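PDB 4P4M: DNA polymerase beta from Leishmania infantum, which probably acts in base excision repair and other DNA repair pathways, extending DNA strands by template-directed addition of deoxyribonucleotides from their triphosphates. Local coordinates for residues 182-187 and 198-203; 194-199 and 269-274; 241-246 and 273-278. One frame throughout, in Å; residues are numbered along the deposited sequence.

Contact 1. Residues 182-187 and 198-203; sequences LICGSY and DAILSR. With MG (magnesium ion), chain E; D3T (2',3'-dideoxy-thymidine-5'-triphosphate), chain D.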
loop_
_atom_site.group_PDB
_atom_site.type_symbol
_atom_site.label_atom_id
_atom_site.label_comp_id
_atom_site.label_asym_id
_atom_site.label_seq_id
_atom_site.Cartn_x
_atom_site.Cartn_y
_atom_site.Cartn_z
ATOM N N LEU A 182 -10.503 5.809 -1.177
ATOM C CA LEU A 182 -10.831 5.238 0.137
ATOM C C LEU A 182 -9.533 5.015 0.923
ATOM O O LEU A 182 -8.583 4.428 0.399
ATOM C CB LEU A 182 -11.552 3.890 -0.023
ATOM C CG LEU A 182 -12.920 3.858 -0.726
ATOM C CD1 LEU A 182 -13.181 2.518 -1.428
ATOM C CD2 LEU A 182 -14.051 4.189 0.254
ATOM N N ILE A 183 -9.490 5.474 2.170
ATOM C CA ILE A 183 -8.306 5.280 3.011
ATOM C C ILE A 183 -8.527 4.074 3.928
ATOM O O ILE A 183 -9.508 4.032 4.676
ATOM C CB ILE A 183 -7.992 6.532 3.870
ATOM C CG1 ILE A 183 -7.911 7.794 2.992
ATOM C CG2 ILE A 183 -6.703 6.325 4.667
ATOM C CD1 ILE A 183 -6.859 7.731 1.863
ATOM N N CYS A 184 -7.620 3.103 3.866
ATOM C CA CYS A 184 -7.734 1.867 4.644
ATOM C C CYS A 184 -6.669 1.800 5.738
ATOM O O CYS A 184 -6.512 2.749 6.486
ATOM C CB CYS A 184 -7.663 0.647 3.724
ATOM S SG CYS A 184 -9.037 0.613 2.521
ATOM N N GLY A 185 -5.933 0.690 5.824
ATOM C CA GLY A 185 -4.884 0.554 6.829
ATOM C C GLY A 185 -5.377 0.677 8.274
ATOM O O GLY A 185 -6.559 0.490 8.559
ATOM N N SER A 186 -4.462 0.993 9.191
ATOM C CA SER A 186 -4.796 1.085 10.613
ATOM C C SER A 186 -5.734 2.250 10.943
ATOM O O SER A 186 -6.398 2.242 11.981
ATOM C CB SER A 186 -3.519 1.162 11.468
ATOM O OG SER A 186 -2.754 2.301 11.109
ATOM N N TYR A 187 -5.782 3.242 10.059
ATOM C CA TYR A 187 -6.768 4.318 10.141
ATOM C C TYR A 187 -8.203 3.785 10.071
ATOM O O TYR A 187 -9.044 4.140 10.903
ATOM C CB TYR A 187 -6.526 5.322 9.009
ATOM C CG TYR A 187 -7.603 6.379 8.812
ATOM C CD1 TYR A 187 -7.718 7.457 9.685
ATOM C CD2 TYR A 187 -8.466 6.331 7.718
ATOM C CE1 TYR A 187 -8.682 8.439 9.491
ATOM C CE2 TYR A 187 -9.438 7.307 7.519
ATOM C CZ TYR A 187 -9.539 8.356 8.408
ATOM O OH TYR A 187 -10.492 9.331 8.218
ATOM N N ASP A 198 -2.696 4.564 3.647
ATOM C CA ASP A 198 -2.976 3.519 2.656
ATOM C C ASP A 198 -4.244 3.831 1.875
ATOM O O ASP A 198 -5.356 3.704 2.406
ATOM C CB ASP A 198 -3.141 2.148 3.330
ATOM C CG ASP A 198 -1.900 1.724 4.102
ATOM O OD1 ASP A 198 -0.823 1.562 3.487
ATOM O OD2 ASP A 198 -2.008 1.548 5.333
ATOM N N ALA A 199 -4.085 4.228 0.615
ATOM C CA ALA A 199 -5.231 4.637 -0.189
ATOM C C ALA A 199 -5.530 3.644 -1.320
ATOM O O ALA A 199 -4.611 3.059 -1.901
ATOM C CB ALA A 199 -4.999 6.039 -0.765
ATOM N N ILE A 200 -6.820 3.455 -1.604
ATOM C CA ILE A 200 -7.271 2.750 -2.809
ATOM C C ILE A 200 -7.905 3.746 -3.771
ATOM O O ILE A 200 -8.779 4.535 -3.389
ATOM C CB ILE A 200 -8.339 1.662 -2.489
ATOM C CG1 ILE A 200 -7.757 0.581 -1.580
ATOM C CG2 ILE A 200 -8.902 1.042 -3.800
ATOM C CD1 ILE A 200 -8.831 -0.366 -0.992
ATOM N N LEU A 201 -7.441 3.718 -5.017
ATOM C CA LEU A 201 -8.047 4.487 -6.095
ATOM C C LEU A 201 -8.812 3.508 -6.992
ATOM O O LEU A 201 -8.251 2.512 -7.435
ATOM C CB LEU A 201 -6.946 5.204 -6.884
ATOM C CG LEU A 201 -7.340 5.936 -8.169
ATOM C CD1 LEU A 201 -8.275 7.115 -7.861
ATOM C CD2 LEU A 201 -6.090 6.399 -8.927
ATOM N N SER A 202 -10.089 3.774 -7.255
ATOM C CA SER A 202 -10.876 2.852 -8.072
ATOM C C SER A 202 -12.032 3.546 -8.793
ATOM O O SER A 202 -12.503 4.601 -8.356
ATOM C CB SER A 202 -11.424 1.713 -7.204
ATOM O OG SER A 202 -12.352 2.193 -6.231
ATOM N N ARG A 203 -12.483 2.956 -9.901
ATOM C CA ARG A 203 -13.663 3.468 -10.602
ATOM C C ARG A 203 -14.936 3.073 -9.854
ATOM O O ARG A 203 -15.013 1.993 -9.265
ATOM C CB ARG A 203 -13.702 2.959 -12.055
ATOM C CG ARG A 203 -12.627 3.609 -12.959
ATOM C CD ARG A 203 -12.559 2.926 -14.343
ATOM N NE ARG A 203 -13.731 3.191 -15.197
ATOM C CZ ARG A 203 -13.913 4.322 -15.871
ATOM N NH1 ARG A 203 -13.011 5.295 -15.781
ATOM N NH2 ARG A 203 -14.986 4.488 -16.642
HETATM MG MG MG E . -0.675 1.546 7.040
HETATM P PA D3T D . 0.778 -1.370 6.799
HETATM O O1A D3T D . 0.672 0.018 6.267
HETATM O O2A D3T D . 2.152 -1.972 6.691
HETATM O "O5'" D3T D . 0.111 -2.148 5.337
HETATM C "C5'" D3T D . -1.149 -1.809 5.048
HETATM C "C4'" D3T D . -2.044 -3.079 4.759
HETATM O "O4'" D3T D . -1.371 -3.980 3.874
HETATM C "C1'" D3T D . -1.659 -5.291 4.226
HETATM N N1 D3T D . -0.387 -6.053 4.411
HETATM C C6 D3T D . 0.674 -5.454 5.069
HETATM C C2 D3T D . -0.290 -7.425 3.949
HETATM O O2 D3T D . -1.211 -7.963 3.385
HETATM N N3 D3T D . 0.935 -8.101 4.187
HETATM C C4 D3T D . 1.908 -7.457 4.817
HETATM O O4 D3T D . 3.058 -8.131 5.024
HETATM C C5 D3T D . 1.867 -6.114 5.296
HETATM C C5M D3T D . 3.037 -5.534 5.985
HETATM C "C2'" D3T D . -2.452 -5.303 5.554
HETATM C "C3'" D3T D . -2.280 -3.885 6.056
HETATM O O3A D3T D . -0.230 -1.966 7.810
HETATM P PB D3T D . -1.120 -0.963 8.924
HETATM O O1B D3T D . -1.769 -0.022 7.967
HETATM O O2B D3T D . -1.988 -2.084 9.418
HETATM O O3B D3T D . -0.300 -0.294 10.036
HETATM P PG D3T D . 0.587 1.157 10.155
HETATM O O1G D3T D . 0.502 1.845 8.825
HETATM O O2G D3T D . 1.988 0.662 10.479
HETATM O O3G D3T D . -0.117 1.928 11.251
HETATM O O HOH W 1 -4.059 4.302 6.335
HETATM O O HOH W 2 -2.100 3.168 7.787
#
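D198 grips the magnesium ion through OD2 at 2.2 Å, joining D196 OD1, a water and one oxygen from each of the three phosphates of the bound ddTTP. Facing it, G185 and S186 form the Gly-Ser motif of the nucleotidyltransferase palm, in which S186 holds the same triphosphate. S186 OG, set between backbone N and carbonyl carbon (chi1 60°), donates to O3G of the nucleotide at 2.7 Å; a small hydroxyl suits this place, since it can serve the gamma phosphate while also hydrogen-bonded to S194 OG. S186 N reaches O1B at 3.1 Å along a bent path (137°). G185 has a positive phi (59°) and its CA passes 3.4 Å from D198 OD2; a beta carbon here would run into that oxygen, so glycine lets the backbone pass close beside the metal-binding carboxylate.

Behind the site an antiparallel ladder fixes the two strands. C184 N donates almost straight to D198 O at 2.8 Å, and L182 and I200 exchange a pair of bonds through their N and O atoms. A second water links C184 O to D198 N where the strands part. Beta-branched and small residues fill the sheet's faces: I183, which also touches helix 157-175, pairs with A199, while I200 packs toward helix 282-290. CD1 of I183 meets CB of A199 at 3.6 Å; beside I200, SG of C184 rests 3.7 Å from CD1 of I200.

Contact 2. Residues 194-199 and 269-274; sequences SGDVDA and ARRVDI. With MG (magnesium ion), chain E; D3T (2',3'-dideoxy-thymidine-5'-triphosphate), chain D; nucleotides of chain B.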
loop_
_atom_site.group_PDB
_atom_site.type_symbol
_atom_site.label_atom_id
_atom_site.label_comp_id
_atom_site.label_asym_id
_atom_site.label_seq_id
_atom_site.Cartn_x
_atom_site.Cartn_y
_atom_site.Cartn_z
ATOM N N SER A 194 -1.321 6.142 13.086
ATOM C CA SER A 194 -0.986 5.246 11.980
ATOM C C SER A 194 0.426 5.532 11.469
ATOM O O SER A 194 0.918 6.657 11.570
ATOM C CB SER A 194 -1.975 5.411 10.822
ATOM O OG SER A 194 -3.272 4.934 11.157
ATOM N N GLY A 195 1.065 4.514 10.899
ATOM C CA GLY A 195 2.411 4.664 10.373
ATOM C C GLY A 195 2.458 5.377 9.027
ATOM O O GLY A 195 3.392 6.130 8.757
ATOM N N ASP A 196 1.457 5.137 8.182
ATOM C CA ASP A 196 1.429 5.699 6.824
ATOM C C ASP A 196 -0.018 5.958 6.398
ATOM O O ASP A 196 -0.955 5.802 7.197
ATOM C CB ASP A 196 2.156 4.776 5.829
ATOM C CG ASP A 196 1.320 3.556 5.415
ATOM O OD1 ASP A 196 0.403 3.193 6.160
ATOM O OD2 ASP A 196 1.551 2.966 4.333
ATOM N N VAL A 197 -0.197 6.367 5.148
ATOM C CA VAL A 197 -1.530 6.530 4.568
ATOM C C VAL A 197 -1.729 5.474 3.470
ATOM O O VAL A 197 -1.000 5.484 2.480
ATOM C CB VAL A 197 -1.690 7.939 3.948
ATOM C CG1 VAL A 197 -3.080 8.082 3.293
ATOM C CG2 VAL A 197 -1.487 9.014 5.000
ATOM N N ASP A 198 -2.696 4.564 3.647
ATOM C CA ASP A 198 -2.976 3.519 2.656
ATOM C C ASP A 198 -4.244 3.831 1.875
ATOM O O ASP A 198 -5.356 3.704 2.406
ATOM C CB ASP A 198 -3.141 2.148 3.330
ATOM C CG ASP A 198 -1.900 1.724 4.102
ATOM O OD1 ASP A 198 -0.823 1.562 3.487
ATOM O OD2 ASP A 198 -2.008 1.548 5.333
ATOM N N ALA A 199 -4.085 4.228 0.615
ATOM C CA ALA A 199 -5.231 4.637 -0.189
ATOM C C ALA A 199 -5.530 3.644 -1.320
ATOM O O ALA A 199 -4.611 3.059 -1.901
ATOM C CB ALA A 199 -4.999 6.039 -0.765
ATOM N N ALA A 269 6.181 15.629 6.303
ATOM C CA ALA A 269 5.932 14.730 5.179
ATOM C C ALA A 269 5.602 13.319 5.695
ATOM O O ALA A 269 6.207 12.853 6.663
ATOM C CB ALA A 269 7.137 14.711 4.227
ATOM N N ARG A 270 4.646 12.647 5.051
ATOM C CA ARG A 270 4.183 11.323 5.481
ATOM C C ARG A 270 4.351 10.297 4.366
ATOM O O ARG A 270 4.293 10.643 3.183
ATOM C CB ARG A 270 2.684 11.357 5.845
ATOM C CG ARG A 270 2.262 12.452 6.831
ATOM C CD ARG A 270 3.047 12.349 8.157
ATOM N NE ARG A 270 2.396 13.087 9.252
ATOM C CZ ARG A 270 2.751 12.958 10.529
ATOM N NH1 ARG A 270 3.745 12.133 10.850
ATOM N NH2 ARG A 270 2.115 13.630 11.487
ATOM N N ARG A 271 4.517 9.028 4.741
ATOM C CA ARG A 271 4.487 7.949 3.757
ATOM C C ARG A 271 3.073 7.755 3.216
ATOM O O ARG A 271 2.132 7.520 3.979
ATOM C CB ARG A 271 5.027 6.635 4.341
ATOM C CG ARG A 271 6.527 6.686 4.578
ATOM C CD ARG A 271 7.096 5.312 4.953
ATOM N NE ARG A 271 6.505 4.772 6.178
ATOM C CZ ARG A 271 5.714 3.698 6.219
ATOM N NH1 ARG A 271 5.414 3.034 5.108
ATOM N NH2 ARG A 271 5.221 3.283 7.373
ATOM N N VAL A 272 2.942 7.879 1.898
ATOM C CA VAL A 272 1.662 7.730 1.224
ATOM C C VAL A 272 1.765 6.595 0.205
ATOM O O VAL A 272 2.639 6.614 -0.657
ATOM C CB VAL A 272 1.222 9.057 0.542
ATOM C CG1 VAL A 272 -0.082 8.857 -0.272
ATOM C CG2 VAL A 272 1.043 10.171 1.593
ATOM N N ASP A 273 0.881 5.601 0.329
ATOM C CA ASP A 273 0.818 4.472 -0.606
ATOM C C ASP A 273 -0.520 4.519 -1.346
ATOM O O ASP A 273 -1.569 4.603 -0.709
ATOM C CB ASP A 273 0.922 3.129 0.156
ATOM C CG ASP A 273 2.301 2.885 0.762
ATOM O OD1 ASP A 273 3.256 3.649 0.484
ATOM O OD2 ASP A 273 2.435 1.895 1.510
ATOM N N ILE A 274 -0.497 4.484 -2.681
ATOM C CA ILE A 274 -1.750 4.476 -3.456
ATOM C C ILE A 274 -1.821 3.206 -4.320
ATOM O O ILE A 274 -0.865 2.904 -5.030
ATOM C CB ILE A 274 -1.857 5.735 -4.370
ATOM C CG1 ILE A 274 -1.622 7.019 -3.562
ATOM C CG2 ILE A 274 -3.211 5.762 -5.133
ATOM C CD1 ILE A 274 -1.399 8.288 -4.413
HETATM MG MG MG E . -0.675 1.546 7.040
HETATM P PA D3T D . 0.778 -1.370 6.799
HETATM O O1A D3T D . 0.672 0.018 6.267
HETATM O O2A D3T D . 2.152 -1.972 6.691
HETATM O "O5'" D3T D . 0.111 -2.148 5.337
HETATM C "C5'" D3T D . -1.149 -1.809 5.048
HETATM C "C4'" D3T D . -2.044 -3.079 4.759
HETATM O "O4'" D3T D . -1.371 -3.980 3.874
HETATM C "C1'" D3T D . -1.659 -5.291 4.226
HETATM N N1 D3T D . -0.387 -6.053 4.411
HETATM C C6 D3T D . 0.674 -5.454 5.069
HETATM C C2 D3T D . -0.290 -7.425 3.949
HETATM O O2 D3T D . -1.211 -7.963 3.385
HETATM N N3 D3T D . 0.935 -8.101 4.187
HETATM C C4 D3T D . 1.908 -7.457 4.817
HETATM O O4 D3T D . 3.058 -8.131 5.024
HETATM C C5 D3T D . 1.867 -6.114 5.296
HETATM C C5M D3T D . 3.037 -5.534 5.985
HETATM C "C2'" D3T D . -2.452 -5.303 5.554
HETATM C "C3'" D3T D . -2.280 -3.885 6.056
HETATM O O3A D3T D . -0.230 -1.966 7.810
HETATM P PB D3T D . -1.120 -0.963 8.924
HETATM O O1B D3T D . -1.769 -0.022 7.967
HETATM O O2B D3T D . -1.988 -2.084 9.418
HETATM O O3B D3T D . -0.300 -0.294 10.036
HETATM P PG D3T D . 0.587 1.157 10.155
HETATM O O1G D3T D . 0.502 1.845 8.825
HETATM O O2G D3T D . 1.988 0.662 10.479
HETATM O O3G D3T D . -0.117 1.928 11.251
ATOM P P DA B 5 6.163 -0.115 3.297
ATOM O OP1 DA B 5 5.935 1.345 3.277
ATOM O OP2 DA B 5 6.202 -0.817 4.593
ATOM O "O5'" DA B 5 5.074 -0.768 2.343
ATOM C "C5'" DA B 5 3.720 -0.791 2.669
ATOM C "C4'" DA B 5 2.945 -1.346 1.493
ATOM O "O4'" DA B 5 3.500 -2.629 1.096
ATOM C "C3'" DA B 5 1.493 -1.630 1.852
ATOM O "O3'" DA B 5 0.690 -1.659 0.661
ATOM C "C2'" DA B 5 1.660 -2.998 2.518
ATOM C "C1'" DA B 5 2.605 -3.656 1.520
ATOM N N9 DA B 5 3.370 -4.828 1.973
ATOM C C8 DA B 5 4.500 -4.870 2.744
ATOM N N7 DA B 5 4.971 -6.085 2.939
ATOM C C5 DA B 5 4.093 -6.905 2.243
ATOM C C6 DA B 5 4.027 -8.306 2.048
ATOM N N6 DA B 5 4.901 -9.181 2.566
ATOM N N1 DA B 5 3.013 -8.787 1.290
ATOM C C2 DA B 5 2.139 -7.917 0.770
ATOM N N3 DA B 5 2.099 -6.587 0.888
ATOM C C4 DA B 5 3.109 -6.139 1.640
HETATM O O HOH W 3 4.303 8.459 7.542
HETATM O O HOH W 4 6.469 5.883 8.487
HETATM O O HOH W 2 -2.100 3.168 7.787
#
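Strands 197-199 and 270-274 run parallel, 13° apart with axes 4.9 Å from each other, and three nearly straight bonds zigzag between them: V197 N to R271 O, D273 N to V197 O, and A199 N to D273 O. Acidic side chains crowd one face of the pair. D196, its CG in the crowded position between backbone N and carbonyl carbon (chi1 77°), gives OD1 to the magnesium; D196 OD2 lies 3.1 Å from D273 OD2, two acceptors without a hydrogen bond, their carboxylate planes 83° apart. D198 OD1 lies 3.8 Å from D273 OD2. Such crowding may raise the proton affinity of one carboxylate; the magnesium offsets part of the charge. This triad of aspartates is characteristic of the type-X polymerase palm. D273 OD2 comes 3.2 Å from C5' of DA5 of chain B.

R271, bent at chi3, passes its guanidinium under D196 CB, 3.5 Å from the plane. Its salt bridge to D196 OD2 is long and of charges only, the oxygen well out of that plane, whereas OP1 of DA5 of chain B sits at the edge, 2.5 Å from R271 NH1; a long cationic chain suits this place. G195 N binds O3G of the nucleotide, and two waters join G195 O to R271 N and NE. On the other face V197 and A199 touch I183 of strand 179-183, I274 meets Y244 of strand 243-248, and R270 NE is salt-bridged to E159 of helix 157-175.

Contact 3. Residues 241-246 and 273-278; sequences PLKYMG and DIRLIE. With nucleotides of chain C; nucleotides of chain B.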
loop_
_atom_site.group_PDB
_atom_site.type_symbol
_atom_site.label_atom_id
_atom_site.label_comp_id
_atom_site.label_asym_id
_atom_site.label_seq_id
_atom_site.Cartn_x
_atom_site.Cartn_y
_atom_site.Cartn_z
ATOM N N PRO A 241 2.367 0.998 -12.704
ATOM C CA PRO A 241 0.985 1.306 -13.107
ATOM C C PRO A 241 -0.089 0.916 -12.081
ATOM O O PRO A 241 -1.231 1.363 -12.227
ATOM C CB PRO A 241 0.802 0.497 -14.402
ATOM C CG PRO A 241 1.827 -0.566 -14.366
ATOM C CD PRO A 241 2.974 -0.077 -13.507
ATOM N N LEU A 242 0.262 0.103 -11.083
ATOM C CA LEU A 242 -0.699 -0.345 -10.070
ATOM C C LEU A 242 -0.466 0.239 -8.671
ATOM O O LEU A 242 -1.413 0.360 -7.874
ATOM C CB LEU A 242 -0.638 -1.872 -9.938
ATOM C CG LEU A 242 -1.107 -2.692 -11.137
ATOM C CD1 LEU A 242 -0.604 -4.129 -11.014
ATOM C CD2 LEU A 242 -2.633 -2.641 -11.239
ATOM N N LYS A 243 0.792 0.564 -8.368
ATOM C CA LYS A 243 1.187 0.922 -7.008
ATOM C C LYS A 243 2.162 2.104 -6.978
ATOM O O LYS A 243 3.173 2.118 -7.692
ATOM C CB LYS A 243 1.799 -0.304 -6.316
ATOM C CG LYS A 243 2.436 -0.069 -4.931
ATOM C CD LYS A 243 2.951 -1.434 -4.447
ATOM C CE LYS A 243 3.935 -1.372 -3.314
ATOM N NZ LYS A 243 4.626 -2.704 -3.167
ATOM N N TYR A 244 1.846 3.094 -6.146
ATOM C CA TYR A 244 2.718 4.248 -5.939
ATOM C C TYR A 244 3.113 4.309 -4.453
ATOM O O TYR A 244 2.263 4.121 -3.582
ATOM C CB TYR A 244 2.008 5.562 -6.329
ATOM C CG TYR A 244 2.801 6.779 -5.878
ATOM C CD1 TYR A 244 3.811 7.314 -6.679
ATOM C CD2 TYR A 244 2.569 7.361 -4.639
ATOM C CE1 TYR A 244 4.554 8.407 -6.253
ATOM C CE2 TYR A 244 3.313 8.455 -4.204
ATOM C CZ TYR A 244 4.303 8.970 -5.020
ATOM O OH TYR A 244 5.043 10.055 -4.586
ATOM N N MET A 245 4.393 4.555 -4.172
ATOM C CA MET A 245 4.864 4.785 -2.802
ATOM C C MET A 245 5.744 6.035 -2.790
ATOM O O MET A 245 6.750 6.086 -3.502
ATOM C CB MET A 245 5.701 3.593 -2.307
ATOM C CG MET A 245 4.943 2.275 -2.185
ATOM S SD MET A 245 6.056 0.844 -2.045
ATOM C CE MET A 245 7.183 1.377 -0.757
ATOM N N GLY A 246 5.376 7.028 -1.977
ATOM C CA GLY A 246 6.136 8.265 -1.876
ATOM C C GLY A 246 5.905 9.028 -0.577
ATOM O O GLY A 246 5.373 8.477 0.393
ATOM N N ASP A 273 0.881 5.601 0.329
ATOM C CA ASP A 273 0.818 4.472 -0.606
ATOM C C ASP A 273 -0.520 4.519 -1.346
ATOM O O ASP A 273 -1.569 4.603 -0.709
ATOM C CB ASP A 273 0.922 3.129 0.156
ATOM C CG ASP A 273 2.301 2.885 0.762
ATOM O OD1 ASP A 273 3.256 3.649 0.484
ATOM O OD2 ASP A 273 2.435 1.895 1.510
ATOM N N ILE A 274 -0.497 4.484 -2.681
ATOM C CA ILE A 274 -1.750 4.476 -3.456
ATOM C C ILE A 274 -1.821 3.206 -4.320
ATOM O O ILE A 274 -0.865 2.904 -5.030
ATOM C CB ILE A 274 -1.857 5.735 -4.370
ATOM C CG1 ILE A 274 -1.622 7.019 -3.562
ATOM C CG2 ILE A 274 -3.211 5.762 -5.133
ATOM C CD1 ILE A 274 -1.399 8.288 -4.413
ATOM N N ARG A 275 -2.917 2.443 -4.221
ATOM C CA ARG A 275 -3.091 1.253 -5.065
ATOM C C ARG A 275 -4.299 1.449 -5.978
ATOM O O ARG A 275 -5.385 1.818 -5.526
ATOM C CB ARG A 275 -3.263 -0.043 -4.238
ATOM C CG ARG A 275 -1.980 -0.654 -3.614
ATOM C CD ARG A 275 -1.085 -1.425 -4.615
ATOM N NE ARG A 275 -1.790 -2.485 -5.346
ATOM C CZ ARG A 275 -1.602 -3.789 -5.138
ATOM N NH1 ARG A 275 -0.720 -4.179 -4.235
ATOM N NH2 ARG A 275 -2.286 -4.700 -5.839
ATOM N N LEU A 276 -4.098 1.208 -7.274
ATOM C CA LEU A 276 -5.170 1.318 -8.268
ATOM C C LEU A 276 -5.825 -0.062 -8.445
ATOM O O LEU A 276 -5.133 -1.041 -8.734
ATOM C CB LEU A 276 -4.594 1.800 -9.614
ATOM C CG LEU A 276 -5.561 1.872 -10.810
ATOM C CD1 LEU A 276 -6.734 2.851 -10.585
ATOM C CD2 LEU A 276 -4.797 2.225 -12.124
ATOM N N ILE A 277 -7.145 -0.134 -8.264
ATOM C CA ILE A 277 -7.860 -1.421 -8.156
ATOM C C ILE A 277 -9.101 -1.418 -9.055
ATOM O O ILE A 277 -9.811 -0.413 -9.112
ATOM C CB ILE A 277 -8.316 -1.675 -6.685
ATOM C CG1 ILE A 277 -7.112 -1.798 -5.737
ATOM C CG2 ILE A 277 -9.240 -2.927 -6.576
ATOM C CD1 ILE A 277 -6.198 -3.007 -6.008
ATOM N N GLU A 278 -9.347 -2.524 -9.769
ATOM C CA GLU A 278 -10.534 -2.648 -10.629
ATOM C C GLU A 278 -11.821 -2.651 -9.794
ATOM O O GLU A 278 -11.854 -3.192 -8.686
ATOM C CB GLU A 278 -10.488 -3.935 -11.478
ATOM C CG GLU A 278 -9.341 -4.021 -12.516
ATOM C CD GLU A 278 -9.609 -3.244 -13.814
ATOM O OE1 GLU A 278 -10.773 -2.872 -14.089
ATOM O OE2 GLU A 278 -8.638 -3.020 -14.574
ATOM P P DT C 5 3.444 -2.149 -9.868
ATOM O OP1 DT C 5 2.772 -0.841 -10.035
ATOM O OP2 DT C 5 3.466 -3.140 -10.984
ATOM O "O5'" DT C 5 4.972 -1.869 -9.450
ATOM C "C5'" DT C 5 5.249 -0.882 -8.432
ATOM C "C4'" DT C 5 6.752 -0.816 -8.128
ATOM O "O4'" DT C 5 7.151 -2.081 -7.526
ATOM C "C3'" DT C 5 7.730 -0.540 -9.282
ATOM O "O3'" DT C 5 8.575 0.515 -8.791
ATOM C "C2'" DT C 5 8.436 -1.885 -9.486
ATOM C "C1'" DT C 5 8.413 -2.452 -8.071
ATOM N N1 DT C 5 8.484 -3.945 -7.897
ATOM C C2 DT C 5 9.350 -4.435 -6.941
ATOM O O2 DT C 5 10.080 -3.721 -6.282
ATOM N N3 DT C 5 9.355 -5.795 -6.794
ATOM C C4 DT C 5 8.578 -6.693 -7.497
ATOM O O4 DT C 5 8.655 -7.899 -7.287
ATOM C C5 DT C 5 7.680 -6.125 -8.479
ATOM C C7 DT C 5 6.803 -7.035 -9.289
ATOM C C6 DT C 5 7.667 -4.788 -8.638
ATOM P P DC C 4 0.536 -8.036 -8.247
ATOM O OP1 DC C 4 -0.567 -7.526 -9.093
ATOM O OP2 DC C 4 1.416 -9.120 -8.744
ATOM O "O5'" DC C 4 1.485 -6.810 -7.856
ATOM C "C5'" DC C 4 0.950 -5.659 -7.194
ATOM C "C4'" DC C 4 1.975 -4.538 -7.160
ATOM O "O4'" DC C 4 2.976 -4.866 -6.153
ATOM C "C3'" DC C 4 2.721 -4.275 -8.466
ATOM O "O3'" DC C 4 2.821 -2.852 -8.568
ATOM C "C2'" DC C 4 4.065 -4.988 -8.259
ATOM C "C1'" DC C 4 4.257 -4.940 -6.735
ATOM N N1 DC C 4 4.925 -6.156 -6.142
ATOM C C2 DC C 4 5.947 -5.962 -5.209
ATOM O O2 DC C 4 6.262 -4.800 -4.921
ATOM N N3 DC C 4 6.568 -7.039 -4.658
ATOM C C4 DC C 4 6.188 -8.271 -5.005
ATOM N N4 DC C 4 6.833 -9.297 -4.425
ATOM C C5 DC C 4 5.146 -8.498 -5.962
ATOM C C6 DC C 4 4.538 -7.424 -6.499
ATOM P P DA B 5 6.163 -0.115 3.297
ATOM O OP1 DA B 5 5.935 1.345 3.277
ATOM O OP2 DA B 5 6.202 -0.817 4.593
ATOM O "O5'" DA B 5 5.074 -0.768 2.343
ATOM C "C5'" DA B 5 3.720 -0.791 2.669
ATOM C "C4'" DA B 5 2.945 -1.346 1.493
ATOM O "O4'" DA B 5 3.500 -2.629 1.096
ATOM C "C3'" DA B 5 1.493 -1.630 1.852
ATOM O "O3'" DA B 5 0.690 -1.659 0.661
ATOM C "C2'" DA B 5 1.660 -2.998 2.518
ATOM C "C1'" DA B 5 2.605 -3.656 1.520
ATOM N N9 DA B 5 3.370 -4.828 1.973
ATOM C C8 DA B 5 4.500 -4.870 2.744
ATOM N N7 DA B 5 4.971 -6.085 2.939
ATOM C C5 DA B 5 4.093 -6.905 2.243
ATOM C C6 DA B 5 4.027 -8.306 2.048
ATOM N N6 DA B 5 4.901 -9.181 2.566
ATOM N N1 DA B 5 3.013 -8.787 1.290
ATOM C C2 DA B 5 2.139 -7.917 0.770
ATOM N N3 DA B 5 2.099 -6.587 0.888
ATOM C C4 DA B 5 3.109 -6.139 1.640
HETATM O O HOH W 5 5.277 5.574 1.053
#
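The R275 guanidinium turns one face to the deoxyribose of DC4 of chain C, whose C4' stands 4.0 Å above the plane toward the rim. Bends at chi2 and chi3 fold the arginine back over K243, so that its CD lies 3.5 Å from K243 CB, while its NH2 is salt-bridged to E312. The two cationic chains cross obliquely: R275 lies over the sugar, and K243, extended with CG anti to the backbone N (chi1 173°), reaches the base edge, its NZ making a weak 3.2 Å hydrogen bond to O2 of DC4 of chain C. L242 N and K243 N converge on one phosphate oxygen, OP1 of DT5 of chain C, each at 2.9 Å; this grip on the phosphate does not depend on the base.

The strands pair antiparallel as part of the palm sheet. Y244 and I274 exchange two hydrogen bonds, and L276 N donates to L242 O at 2.9 Å. Between Y244 and I274 themselves, CD1 of I274 packs 4.1 Å from CD2 of the Y244 ring; a large ring and a branched aliphatic chain fill this buried face, the Y244 hydroxyl reaching T236 in a weak hydrogen bond. On the DNA side M245 and D273 lie alongside, with M245 CG 3.4 Å from D273 OD1.

Helix 219-229 lies against Y244, I274 and L276, whereas helix 282-290 touches R275 and I277. L276 and I277 also reach L201 and I200 of strand 193-203.

All three contacts are largely buried and belong to one mixed palm sheet, though contact 3 reaches the surface at the exposed P241. Contacts 1 and 2 share D198 and A199 on strand 193-203; contacts 2 and 3 share D273 and I274 on strand 270-277, making 179-183, 193-203, 270-277 and 243-248 successive neighbours. Pairing is antiparallel in contacts 1 and 3 but parallel in contact 2. Chemistry shifts along this order: contact 1 brings the metal-binding D198 up to the Gly-Ser motif that holds the triphosphate, contact 2 gathers the acidic groups beside the same metal, and contact 3 meets DNA with amides and basic chains. Probable hydrogen bonds from L201 N to R275 O and from R275 N to A199 O tie the strands further.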